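Methylcobalamin\: coenzyme M methyltransferase (Methanosarcina mazei, PDB 4AY7) transfers the methyl group of a methylated corrinoid to coenzyme M, a zinc-dependent step of methanogenesis carried out within a TIM-barrel fold. Local coordinates at residues P32-T37 with L75-L80; T39-L44 with T331-V336; E116-P121 with L185-E190; A208-V213 with V244-G249; M258-F263 with G283-L288. One frame throughout, in Å; residues are numbered along the deposited sequence.

Contact 1: P32-T37 with L75-L80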
# COMPACT_ATOMS: atom_id res chain seq x y z
N PRO A 32 6.21 -14.07 7.89
CA PRO A 32 7.11 -12.89 7.70
C PRO A 32 6.52 -11.70 8.38
O PRO A 32 5.28 -11.62 8.53
CB PRO A 32 7.06 -12.63 6.21
CG PRO A 32 5.84 -13.26 5.76
CD PRO A 32 5.46 -14.37 6.67
N VAL A 33 7.40 -10.80 8.81
CA VAL A 33 6.98 -9.56 9.46
C VAL A 33 7.52 -8.42 8.66
O VAL A 33 8.72 -8.30 8.47
CB VAL A 33 7.36 -9.46 10.93
CG1 VAL A 33 8.87 -9.71 11.15
CG2 VAL A 33 6.85 -8.17 11.54
N CYS A 34 6.60 -7.63 8.14
CA CYS A 34 7.01 -6.46 7.33
C CYS A 34 5.88 -5.49 7.21
O CYS A 34 4.85 -5.69 7.85
CB CYS A 34 7.49 -6.89 5.98
SG CYS A 34 6.20 -7.48 4.95
N SER A 35 6.08 -4.41 6.44
CA SER A 35 4.99 -3.47 6.12
C SER A 35 4.79 -3.38 4.65
O SER A 35 5.78 -3.31 3.89
CB SER A 35 5.32 -2.10 6.73
OG SER A 35 4.17 -1.28 6.60
N VAL A 36 3.53 -3.40 4.23
CA VAL A 36 3.15 -3.22 2.87
C VAL A 36 2.62 -1.79 2.73
O VAL A 36 2.35 -1.34 1.64
CB VAL A 36 2.14 -4.28 2.34
CG1 VAL A 36 2.73 -5.68 2.47
CG2 VAL A 36 0.82 -4.25 3.12
N THR A 37 2.54 -1.06 3.83
CA THR A 37 2.03 0.28 3.82
C THR A 37 3.24 1.20 4.14
O THR A 37 4.31 0.72 4.44
CB THR A 37 0.94 0.41 4.90
OG1 THR A 37 1.49 -0.05 6.15
CG2 THR A 37 -0.28 -0.50 4.54
N LEU A 75 12.17 -5.01 9.90
CA LEU A 75 11.06 -5.36 8.97
C LEU A 75 11.70 -6.07 7.80
O LEU A 75 12.80 -5.70 7.34
CB LEU A 75 10.26 -4.19 8.54
CG LEU A 75 9.50 -3.43 9.64
CD1 LEU A 75 8.85 -2.24 8.98
CD2 LEU A 75 8.51 -4.38 10.35
N GLU A 76 11.03 -7.13 7.37
CA GLU A 76 11.60 -8.07 6.42
C GLU A 76 11.24 -7.76 5.00
O GLU A 76 11.15 -8.65 4.19
CB GLU A 76 11.17 -9.47 6.85
CG GLU A 76 11.82 -9.82 8.19
CD GLU A 76 11.40 -11.17 8.79
OE1 GLU A 76 10.30 -11.71 8.51
OE2 GLU A 76 12.26 -11.73 9.54
N ALA A 77 11.15 -6.47 4.65
CA ALA A 77 10.95 -6.03 3.26
C ALA A 77 11.35 -4.57 3.22
O ALA A 77 11.51 -3.95 4.27
CB ALA A 77 9.50 -6.16 2.84
N VAL A 78 11.57 -4.04 2.04
CA VAL A 78 11.79 -2.57 1.91
C VAL A 78 10.63 -2.06 1.11
O VAL A 78 10.41 -2.56 -0.00
CB VAL A 78 13.09 -2.25 1.17
CG1 VAL A 78 13.29 -0.70 1.05
CG2 VAL A 78 14.29 -2.85 1.91
N ARG A 79 9.94 -1.04 1.62
CA ARG A 79 8.71 -0.52 1.02
C ARG A 79 8.98 0.98 0.65
O ARG A 79 9.48 1.76 1.47
CB ARG A 79 7.60 -0.53 2.02
CG ARG A 79 6.18 -0.54 1.48
CD ARG A 79 5.65 0.76 1.16
NE ARG A 79 4.21 0.85 0.92
CZ ARG A 79 3.67 2.02 0.64
NH1 ARG A 79 4.42 3.12 0.59
NH2 ARG A 79 2.38 2.15 0.44
N LEU A 80 8.55 1.33 -0.53
CA LEU A 80 8.59 2.71 -1.04
C LEU A 80 7.45 2.96 -1.99
O LEU A 80 6.88 2.01 -2.53
CB LEU A 80 9.93 2.97 -1.72
CG LEU A 80 10.26 2.36 -3.05
CD1 LEU A 80 11.50 3.04 -3.61
CD2 LEU A 80 10.56 0.86 -2.97
O HOH W 1 8.31 -3.44 4.96
O HOH W 2 0.38 0.09 0.01
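Three direct hydrogen bonds join the loop 32-37 to 75-80, and each involves a main-chain atom of the loop. Two belong to Glu76: its N donates to Val33 O at 2.8 Å, and its OE1 accepts from Val33 N at 3.1 Å, a nearly straight bond (169°) that reaches the oxygen from above the carboxylate plane. The extended chain of Glu76 crosses the Val33 side chain at about a right angle, with CG1 of Val33 3.6 Å from OE1. Its other oxygen, OE2, forms a salt bridge with Arg343. The third bond runs from Arg79 NE to Val36 O, 3.0 Å. That oxygen lies in the guanidinium plane, whereas NE stands well above the carbonyl plane. Water 2 closes a second path, accepting a hydrogen bond from Arg79 NH2 and donating one to Val36 O, while Thr37 C lies over one guanidinium face near its rim.

Apolar contacts fill in between these bonds. Cys34 CB meets Ala77 CB at 3.8 Å, and Leu75 lays CD2 against Cys34 CA and CD1 against Ser35 CB. An alanine in place of Arg79 would probably leave Val36 O without its NE donor and water 2 without its NH2 partner, opening a gap under Thr37.

Thr37 packs near the zinc ligand His246 and bonds through OG1 to Cys325 O, and the Arg79 side chain lies about 4 Å from that of Gln38, a coenzyme M-binding residue. The chemistry therefore implies a buried loop held by its own peptide groups, with a guanidinium fixing its course beside the active site.

Contact 2: T39-L44 with T331-V336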
# COMPACT_ATOMS: atom_id res chain seq x y z
N THR A 39 6.39 3.26 5.33
CA THR A 39 7.32 3.02 6.45
C THR A 39 8.20 4.22 6.90
O THR A 39 9.12 4.09 7.71
CB THR A 39 8.25 1.88 6.00
OG1 THR A 39 8.93 2.26 4.79
CG2 THR A 39 7.43 0.58 5.75
N GLY A 40 7.95 5.40 6.35
CA GLY A 40 8.74 6.59 6.73
C GLY A 40 8.39 7.10 8.12
O GLY A 40 7.23 7.40 8.38
N ILE A 41 9.41 7.22 8.99
CA ILE A 41 9.20 7.67 10.39
C ILE A 41 10.21 8.75 10.69
O ILE A 41 11.35 8.67 10.22
CB ILE A 41 9.14 6.51 11.42
CG1 ILE A 41 10.49 5.81 11.56
CG2 ILE A 41 8.10 5.47 11.00
CD1 ILE A 41 10.57 4.78 12.68
N VAL A 42 9.76 9.77 11.39
CA VAL A 42 10.57 10.94 11.69
C VAL A 42 11.85 10.57 12.40
O VAL A 42 12.86 11.18 12.13
CB VAL A 42 9.77 12.01 12.48
CG1 VAL A 42 10.64 13.21 12.87
CG2 VAL A 42 8.54 12.45 11.69
N GLU A 43 11.82 9.61 13.32
CA GLU A 43 13.04 9.18 14.05
C GLU A 43 14.14 8.79 13.05
O GLU A 43 15.32 9.18 13.20
CB GLU A 43 12.78 8.05 15.04
CG GLU A 43 14.05 7.53 15.75
CD GLU A 43 13.82 6.61 16.99
OE1 GLU A 43 12.65 6.35 17.43
OE2 GLU A 43 14.87 6.17 17.55
N LEU A 44 13.76 8.08 12.00
CA LEU A 44 14.72 7.57 11.00
C LEU A 44 15.07 8.70 10.01
O LEU A 44 16.25 8.85 9.62
CB LEU A 44 14.20 6.31 10.30
CG LEU A 44 14.21 5.09 11.24
CD1 LEU A 44 13.77 3.85 10.51
CD2 LEU A 44 15.58 4.91 11.94
N THR A 331 5.82 7.53 14.97
CA THR A 331 6.07 6.25 15.60
C THR A 331 7.56 6.05 16.01
O THR A 331 8.46 6.14 15.16
CB THR A 331 5.62 5.12 14.66
OG1 THR A 331 4.24 5.33 14.38
CG2 THR A 331 5.81 3.77 15.31
N PRO A 332 7.81 5.79 17.27
CA PRO A 332 9.20 5.46 17.64
C PRO A 332 9.72 4.20 17.01
O PRO A 332 8.95 3.19 16.83
CB PRO A 332 9.17 5.34 19.14
CG PRO A 332 7.85 5.89 19.59
CD PRO A 332 6.91 5.85 18.43
N LEU A 333 11.00 4.22 16.65
CA LEU A 333 11.69 3.04 16.13
C LEU A 333 11.44 1.77 17.01
O LEU A 333 11.19 0.67 16.48
CB LEU A 333 13.19 3.31 15.98
CG LEU A 333 14.07 2.17 15.46
CD1 LEU A 333 13.56 1.82 14.08
CD2 LEU A 333 15.55 2.57 15.39
N GLU A 334 11.55 1.91 18.31
CA GLU A 334 11.45 0.77 19.19
C GLU A 334 10.04 0.13 19.04
O GLU A 334 9.86 -1.04 19.31
CB GLU A 334 11.73 1.15 20.66
CG GLU A 334 10.76 2.20 21.20
CD GLU A 334 10.67 2.28 22.74
OE1 GLU A 334 11.70 2.11 23.42
OE2 GLU A 334 9.52 2.50 23.24
N ASN A 335 9.05 0.92 18.70
CA ASN A 335 7.68 0.40 18.56
C ASN A 335 7.59 -0.45 17.27
O ASN A 335 6.97 -1.51 17.28
CB ASN A 335 6.65 1.52 18.58
CG ASN A 335 6.49 2.12 19.96
OD1 ASN A 335 7.28 1.81 20.83
ND2 ASN A 335 5.47 2.95 20.18
N VAL A 336 8.28 -0.04 16.24
CA VAL A 336 8.34 -0.90 15.00
C VAL A 336 9.09 -2.21 15.27
O VAL A 336 8.65 -3.34 14.88
CB VAL A 336 9.03 -0.17 13.83
CG1 VAL A 336 9.05 -1.12 12.61
CG2 VAL A 336 8.36 1.18 13.51
O HOH W 3 9.11 8.68 14.46
O HOH W 4 12.67 4.37 19.59
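Glu43 lays its carboxylate across Leu333, OE1 standing 3.4 Å from Leu333 CB, and the two side chains cross at about a right angle. The same oxygen accepts from Leu333 N at 2.8 Å. The N-H points at it with an angle of 160°, and the donor sits above the carboxylate plane. CG of Glu43 is anti to its backbone N (chi1 176°) and the chain beyond is extended, which lets it span from the start of helix 42-48 to the first turn of helix 333-346. Water 4 donates to OE1 and accepts from Glu334 N, so one carboxylate oxygen serves two successive N-H groups, one directly and one through water. Pro332 occupies the N-cap position but has no side-chain acceptor to offer them.

Next to this polar edge the contact is mostly apolar. Ile41 CD1 lies 4.3 Å from Val336 CG2, and Leu44 CD1 meets Leu333 CD1 at 4.1 Å. Leu44 also touches Leu65 and Asn69 of helix 59-71. Thr331 O is 3.5 Å from Ile41 CD1 and accepts from water 3, which in turn accepts from Glu43 N and so links the backbones.

The contact brings the beginnings of two helices from opposite ends of the chain together. A carboxylate at the N-terminus of helix 333-346 would probably be favoured by the helix dipole, so the chemistry implies that the acid of one helix start probably helps satisfy the first N-H groups of the other.

Contact 3: E116-P121 with L185-E190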
# COMPACT_ATOMS: atom_id res chain seq x y z
N GLU A 116 -12.75 15.70 -21.20
CA GLU A 116 -12.32 16.00 -22.54
C GLU A 116 -10.83 16.04 -22.62
O GLU A 116 -10.17 16.79 -21.94
CB GLU A 116 -12.93 17.32 -23.03
CG GLU A 116 -14.44 17.22 -23.25
CD GLU A 116 -14.83 16.05 -24.14
OE1 GLU A 116 -14.12 15.75 -25.15
OE2 GLU A 116 -15.85 15.41 -23.84
N GLY A 117 -10.29 15.20 -23.47
CA GLY A 117 -8.84 15.16 -23.62
C GLY A 117 -8.19 14.21 -22.65
O GLY A 117 -7.01 14.03 -22.75
N ALA A 118 -8.92 13.64 -21.66
CA ALA A 118 -8.30 12.78 -20.62
C ALA A 118 -7.85 11.50 -21.21
O ALA A 118 -8.65 10.84 -21.88
CB ALA A 118 -9.28 12.50 -19.51
N ALA A 119 -6.59 11.14 -21.02
CA ALA A 119 -6.06 9.91 -21.59
C ALA A 119 -4.85 9.53 -20.73
O ALA A 119 -4.34 10.32 -19.99
CB ALA A 119 -5.63 10.11 -23.05
N VAL A 120 -4.33 8.36 -20.90
CA VAL A 120 -3.05 8.12 -20.32
C VAL A 120 -2.00 8.66 -21.27
O VAL A 120 -1.89 8.16 -22.37
CB VAL A 120 -2.85 6.64 -20.12
CG1 VAL A 120 -1.50 6.40 -19.46
CG2 VAL A 120 -3.98 6.09 -19.28
N PRO A 121 -1.18 9.59 -20.83
CA PRO A 121 -0.12 10.12 -21.68
C PRO A 121 0.91 9.08 -22.14
O PRO A 121 1.20 8.15 -21.42
CB PRO A 121 0.49 11.27 -20.84
CG PRO A 121 -0.06 11.13 -19.44
CD PRO A 121 -0.99 9.95 -19.41
N LEU A 185 -12.54 5.62 -14.26
CA LEU A 185 -12.06 4.36 -13.73
C LEU A 185 -11.25 3.62 -14.76
O LEU A 185 -10.17 3.17 -14.46
CB LEU A 185 -13.24 3.51 -13.28
CG LEU A 185 -13.89 4.05 -12.00
CD1 LEU A 185 -15.23 3.36 -11.73
CD2 LEU A 185 -12.96 3.81 -10.82
N ASP A 186 -11.67 3.61 -16.02
CA ASP A 186 -10.91 2.94 -17.04
C ASP A 186 -9.57 3.58 -17.34
O ASP A 186 -8.57 2.87 -17.48
CB ASP A 186 -11.75 2.77 -18.35
CG ASP A 186 -12.91 1.71 -18.18
OD1 ASP A 186 -12.91 0.96 -17.16
OD2 ASP A 186 -13.83 1.70 -19.02
N ILE A 187 -9.52 4.91 -17.45
CA ILE A 187 -8.25 5.59 -17.64
C ILE A 187 -7.35 5.37 -16.42
O ILE A 187 -6.15 5.06 -16.58
CB ILE A 187 -8.43 7.10 -17.83
CG1 ILE A 187 -9.25 7.39 -19.12
CG2 ILE A 187 -7.09 7.80 -17.88
CD1 ILE A 187 -9.97 8.72 -19.13
N ALA A 188 -7.91 5.56 -15.19
CA ALA A 188 -7.16 5.33 -13.95
C ALA A 188 -6.60 3.91 -13.91
O ALA A 188 -5.44 3.77 -13.53
CB ALA A 188 -8.02 5.58 -12.69
N THR A 189 -7.36 2.87 -14.35
CA THR A 189 -6.89 1.49 -14.24
C THR A 189 -5.74 1.24 -15.21
O THR A 189 -4.74 0.62 -14.83
CB THR A 189 -8.04 0.49 -14.40
OG1 THR A 189 -9.00 0.83 -13.40
CG2 THR A 189 -7.65 -1.00 -14.26
N GLU A 190 -5.87 1.81 -16.40
CA GLU A 190 -4.87 1.66 -17.41
C GLU A 190 -3.54 2.26 -16.91
O GLU A 190 -2.48 1.69 -17.07
CB GLU A 190 -5.34 2.37 -18.68
CG GLU A 190 -4.38 2.41 -19.84
CD GLU A 190 -4.99 3.14 -21.07
OE1 GLU A 190 -6.22 2.93 -21.37
OE2 GLU A 190 -4.24 3.93 -21.75
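The irregular segment 116-121 runs past one turn of helix 178-202, and the two backbones come nearest where Ala119 CA lies 6.2 Å from Ile187 CA. Within the helix, Thr189 N and Thr189 OG1 both donate to Leu185 O, the hydroxyl from above the carbonyl plane. Positive phi at Gly117 (88°) turns the loop just before the residues that touch.

Ile187 and Val120 carry the packing. The two branches of Ile187 divide the loop between them: CD1 reaches Ala118, 3.9 Å from its CB, while CG2 lies against Ala119 C and meets Val120 CG2 at 3.8 Å. CG2 is anti to the backbone N of Ile187, and CG1 is anti to the carbonyl carbon (chi1 -63°), an arrangement that spreads the branches along the loop. Val120 also directs CG2 at Glu190, whose extended chain crosses it obliquely: CG, CD and OE2 of Glu190 all lie near Val120 CG2, with OE2 closest at 3.3 Å. This is van der Waals contact. An alanine at Ile187 would probably leave Ala118 CB and Val120 CG2 without their methyl partners and open a gap between loop and helix.

The contact lies at the surface, away from the annotated sites. Val120 goes on to touch Ala191 and Ile194 of the same helix, and Met91 also packs on Ile187. Elsewhere on this turn, Leu185 packs against helices 157-165 and 221-238, so the 116-121 loop lies on a helix that those two neighbours also flank.

Contact 4: A208-V213 with V244-G249. With ZN (zinc ion), chain C.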
# COMPACT_ATOMS: atom_id res chain seq x y z
N ALA A 208 1.82 -3.31 -3.75
CA ALA A 208 0.76 -3.05 -2.81
C ALA A 208 0.01 -1.76 -3.07
O ALA A 208 0.59 -0.62 -3.02
CB ALA A 208 1.35 -3.00 -1.42
N ILE A 209 -1.28 -1.87 -3.41
CA ILE A 209 -2.01 -0.68 -3.68
C ILE A 209 -2.84 -0.28 -2.49
O ILE A 209 -3.40 -1.11 -1.80
CB ILE A 209 -2.85 -0.77 -4.95
CG1 ILE A 209 -4.05 -1.67 -4.78
CG2 ILE A 209 -1.97 -1.18 -6.16
CD1 ILE A 209 -4.94 -1.77 -6.01
N ALA A 210 -2.93 1.00 -2.27
CA ALA A 210 -3.74 1.54 -1.22
C ALA A 210 -4.87 2.28 -1.88
O ALA A 210 -4.63 3.21 -2.64
CB ALA A 210 -2.92 2.41 -0.28
N ASP A 211 -6.11 1.89 -1.63
CA ASP A 211 -7.18 2.47 -2.32
C ASP A 211 -8.26 2.97 -1.39
O ASP A 211 -9.35 2.45 -1.37
CB ASP A 211 -7.74 1.45 -3.34
CG ASP A 211 -8.15 2.11 -4.69
OD1 ASP A 211 -8.43 3.32 -4.65
OD2 ASP A 211 -8.26 1.40 -5.76
N PRO A 212 -7.97 4.02 -0.63
CA PRO A 212 -8.94 4.47 0.35
C PRO A 212 -10.31 4.91 -0.18
O PRO A 212 -11.27 4.79 0.54
CB PRO A 212 -8.22 5.62 1.02
CG PRO A 212 -7.24 6.10 0.01
CD PRO A 212 -6.73 4.76 -0.50
N VAL A 213 -10.40 5.47 -1.38
CA VAL A 213 -11.69 5.88 -1.96
C VAL A 213 -12.66 4.66 -2.11
O VAL A 213 -13.87 4.84 -2.12
CB VAL A 213 -11.48 6.73 -3.27
CG1 VAL A 213 -12.81 7.19 -3.90
CG2 VAL A 213 -10.69 8.01 -2.92
N VAL A 244 -1.06 -6.94 -3.51
CA VAL A 244 -1.74 -6.77 -2.25
C VAL A 244 -2.67 -5.56 -2.35
O VAL A 244 -2.29 -4.49 -2.85
CB VAL A 244 -0.73 -6.59 -1.07
CG1 VAL A 244 -1.42 -6.32 0.25
CG2 VAL A 244 0.12 -7.84 -0.87
N LEU A 245 -3.89 -5.69 -1.85
CA LEU A 245 -4.87 -4.63 -1.85
C LEU A 245 -5.10 -4.18 -0.40
O LEU A 245 -5.50 -4.97 0.45
CB LEU A 245 -6.18 -5.12 -2.44
CG LEU A 245 -7.37 -4.24 -2.27
CD1 LEU A 245 -7.09 -3.00 -3.14
CD2 LEU A 245 -8.60 -4.92 -2.81
N HIS A 246 -4.89 -2.89 -0.18
CA HIS A 246 -5.15 -2.30 1.12
C HIS A 246 -6.28 -1.31 1.03
O HIS A 246 -6.15 -0.32 0.25
CB HIS A 246 -3.89 -1.66 1.63
CG HIS A 246 -4.13 -0.87 2.89
ND1 HIS A 246 -4.08 -1.42 4.09
CD2 HIS A 246 -4.50 0.45 3.09
CE1 HIS A 246 -4.46 -0.54 5.03
NE2 HIS A 246 -4.65 0.62 4.44
N ILE A 247 -7.36 -1.49 1.77
CA ILE A 247 -8.47 -0.52 1.73
C ILE A 247 -8.73 -0.17 3.17
O ILE A 247 -8.97 -1.06 4.00
CB ILE A 247 -9.77 -1.03 1.06
CG1 ILE A 247 -9.55 -1.28 -0.45
CG2 ILE A 247 -10.95 -0.04 1.20
CD1 ILE A 247 -10.82 -1.83 -1.17
N CYS A 248 -8.53 1.11 3.47
CA CYS A 248 -8.57 1.58 4.85
C CYS A 248 -10.03 1.53 5.28
O CYS A 248 -10.93 1.62 4.45
CB CYS A 248 -8.20 3.10 4.95
SG CYS A 248 -6.80 3.65 3.97
N GLY A 249 -10.25 1.53 6.57
CA GLY A 249 -11.60 1.80 7.07
C GLY A 249 -12.36 0.52 7.42
O GLY A 249 -11.79 -0.56 7.44
ZN ZN C . -5.56 2.33 5.56
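This is a parallel strand pairing at the heart of the TIM barrel, between strands 206-210 and 242-246 of one beta-alpha-beta unit; their segments 208-210 and 244-246 approach to 4.8 Å between axes, with directions 18° apart. Three backbone bonds set the register: Ile209 N to Val244 O, His246 N to Ile209 O at 2.8 Å, and Asp211 N to His246 O. All run nearly along the C=O axis.

Ala208, Ala210, Val244 and His246 share one face of the sheet, and Ile209 and Leu245 the other. There Ile209 CG1 meets Leu245 CD1 at 3.7 Å. CG of His246 is anti to its backbone N (chi1 173°), and NE2 binds the zinc ion at 2.2 Å, while Ser267 OG is bonded to ND1 and probably helps fix the ring. Just past the strand, Cys248 SG binds the same ion at 2.4 Å and touches Pro212 CB at 3.8 Å. Cys325 is the third protein ligand.

The zinc site thus lies at the C-terminal ends of the strands, where TIM barrels carry their active sites. Strand 206-210 continues the pairing to 150-155, and helix 221-238 packs over Ile209 as the crossover between the two strands.

Contact 5: M258-F263 with G283-L288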
# COMPACT_ATOMS: atom_id res chain seq x y z
N MET A 258 -13.67 -7.98 -1.78
CA MET A 258 -12.25 -7.78 -1.94
C MET A 258 -11.52 -9.07 -2.23
O MET A 258 -10.57 -9.10 -3.01
CB MET A 258 -11.68 -7.13 -0.67
CG MET A 258 -12.12 -5.65 -0.47
SD MET A 258 -11.69 -4.98 1.15
CE MET A 258 -9.91 -5.16 1.09
N ALA A 259 -11.95 -10.16 -1.54
CA ALA A 259 -11.32 -11.44 -1.66
C ALA A 259 -11.53 -12.06 -3.02
O ALA A 259 -10.78 -12.95 -3.38
CB ALA A 259 -11.76 -12.40 -0.53
N ASP A 260 -12.54 -11.60 -3.76
CA ASP A 260 -12.76 -12.01 -5.16
C ASP A 260 -12.02 -11.15 -6.22
O ASP A 260 -12.25 -11.37 -7.42
CB ASP A 260 -14.27 -11.91 -5.47
CG ASP A 260 -15.12 -12.93 -4.76
OD1 ASP A 260 -14.66 -14.05 -4.47
OD2 ASP A 260 -16.30 -12.62 -4.48
N CYS A 261 -11.13 -10.21 -5.83
CA CYS A 261 -10.56 -9.26 -6.82
C CYS A 261 -9.26 -9.77 -7.43
O CYS A 261 -8.70 -9.11 -8.29
CB CYS A 261 -10.35 -7.88 -6.27
SG CYS A 261 -11.85 -6.96 -5.81
N GLY A 262 -8.77 -10.91 -6.96
CA GLY A 262 -7.57 -11.47 -7.57
C GLY A 262 -6.22 -11.08 -7.03
O GLY A 262 -5.20 -11.46 -7.59
N PHE A 263 -6.22 -10.38 -5.91
CA PHE A 263 -4.98 -10.06 -5.22
C PHE A 263 -4.58 -11.21 -4.34
O PHE A 263 -5.43 -11.80 -3.72
CB PHE A 263 -5.21 -8.83 -4.34
CG PHE A 263 -5.43 -7.57 -5.13
CD1 PHE A 263 -6.71 -7.28 -5.61
CD2 PHE A 263 -4.39 -6.66 -5.35
CE1 PHE A 263 -6.95 -6.13 -6.36
CE2 PHE A 263 -4.62 -5.52 -6.09
CZ PHE A 263 -5.89 -5.24 -6.60
N GLY A 283 -11.60 -16.94 3.73
CA GLY A 283 -11.61 -18.35 3.38
C GLY A 283 -10.31 -18.68 2.68
O GLY A 283 -9.23 -18.38 3.19
N THR A 284 -10.39 -19.32 1.54
CA THR A 284 -9.18 -19.74 0.80
C THR A 284 -8.83 -18.70 -0.34
O THR A 284 -7.87 -18.82 -1.06
CB THR A 284 -9.47 -21.12 0.15
OG1 THR A 284 -10.41 -20.97 -0.92
CG2 THR A 284 -10.09 -22.08 1.19
N ARG A 285 -9.61 -17.66 -0.44
CA ARG A 285 -9.58 -16.82 -1.65
C ARG A 285 -8.45 -15.79 -1.67
O ARG A 285 -8.03 -15.33 -2.75
CB ARG A 285 -10.94 -16.14 -1.85
CG ARG A 285 -11.99 -17.12 -2.35
CD ARG A 285 -13.32 -16.43 -2.40
NE ARG A 285 -13.79 -16.06 -1.08
CZ ARG A 285 -14.52 -14.99 -0.74
NH1 ARG A 285 -14.89 -14.13 -1.65
NH2 ARG A 285 -14.92 -14.79 0.50
N ALA A 286 -7.98 -15.37 -0.52
CA ALA A 286 -6.86 -14.43 -0.42
C ALA A 286 -6.24 -14.63 0.96
O ALA A 286 -6.83 -15.33 1.83
CB ALA A 286 -7.27 -12.98 -0.61
N ARG A 287 -5.00 -14.18 1.11
CA ARG A 287 -4.33 -14.19 2.39
C ARG A 287 -4.49 -12.87 3.08
O ARG A 287 -4.85 -11.85 2.45
CB ARG A 287 -2.86 -14.51 2.21
CG ARG A 287 -2.49 -15.97 2.31
CD ARG A 287 -3.26 -16.84 1.31
NE ARG A 287 -3.07 -16.44 -0.07
CZ ARG A 287 -3.90 -16.69 -1.07
NH1 ARG A 287 -4.97 -17.45 -0.94
NH2 ARG A 287 -3.63 -16.25 -2.30
N LEU A 288 -4.22 -12.83 4.38
CA LEU A 288 -4.47 -11.63 5.19
C LEU A 288 -3.18 -11.03 5.76
O LEU A 288 -2.31 -11.74 6.29
CB LEU A 288 -5.49 -11.90 6.29
CG LEU A 288 -6.18 -10.71 6.96
CD1 LEU A 288 -7.02 -9.91 5.98
CD2 LEU A 288 -7.00 -11.14 8.20
O HOH W 5 -7.44 -13.35 -4.32
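Arg285 NH1 and Asp260 OD1 form a salt bridge of 2.8 Å with a donor angle of 158°. The carboxylate lies at the guanidinium edge with its plane turned 53° from that of the arginine, so the hydrogen approaches OD1 from above the carboxylate plane although OD1 is within the guanidinium plane. Neither charged group depends on this bond alone. Asp260 OD2 makes a second salt bridge with Lys229, and Arg285 NH2 is hydrogen-bonded to Ser256 OG and weakly to Val281 O. One acid between two bases would probably be held in its ionised form.

Over the guanidinium, Ala259 CB sits 3.7 Å above the centre of one face, its nearest atom being NH1. The arginine chain bends at chi3 (-65°), which sets NE, and the guanidinium has one face over this methyl, while Arg285 CB lies 3.5 Å from Ala259 O.

The two segments belong to successive beta-alpha units of the TIM barrel: the end of helix 252-259 with the turn into strand 265-267, and the loop that leads from helix 275-282 into strand 287-292. At the turn, Cys261 N is bonded to Met258 O, and Gly262 takes a positive phi at which a CB would be jammed against the preceding carbonyl O.

Nearer the strands, the carbonyl oxygens of Phe263 and Arg285 are bridged by water 5. It lies 2.6 Å from Phe263 O and 2.6 Å from Arg285 O and is placed to donate to both, though it has more acceptors within reach than protons. Beside it Ala286 CB packs 3.8 Å from Phe263 O, and Asp260 O accepts from Gln233 NE2.

Contacts 1 and 4 are buried near the middle of the barrel and reach the same parallel sheet; they touch where Thr37 CG2 meets His246 ND1. Contact 4 is regular strand pairing that ends in a metal site, whereas contact 1 ties an irregular loop to a strand and the turn leading into it. Contact 5, also buried but farther out, packs Phe263 against Ile209 and Val244 of contact 4 and adds an ion pair between partly exposed residues. Contact 2 touches contact 1 through Leu75 and Val336 and is only partly buried, with water on its polar edge. Contact 3, at the surface, touches none of the others and relies on van der Waals packing.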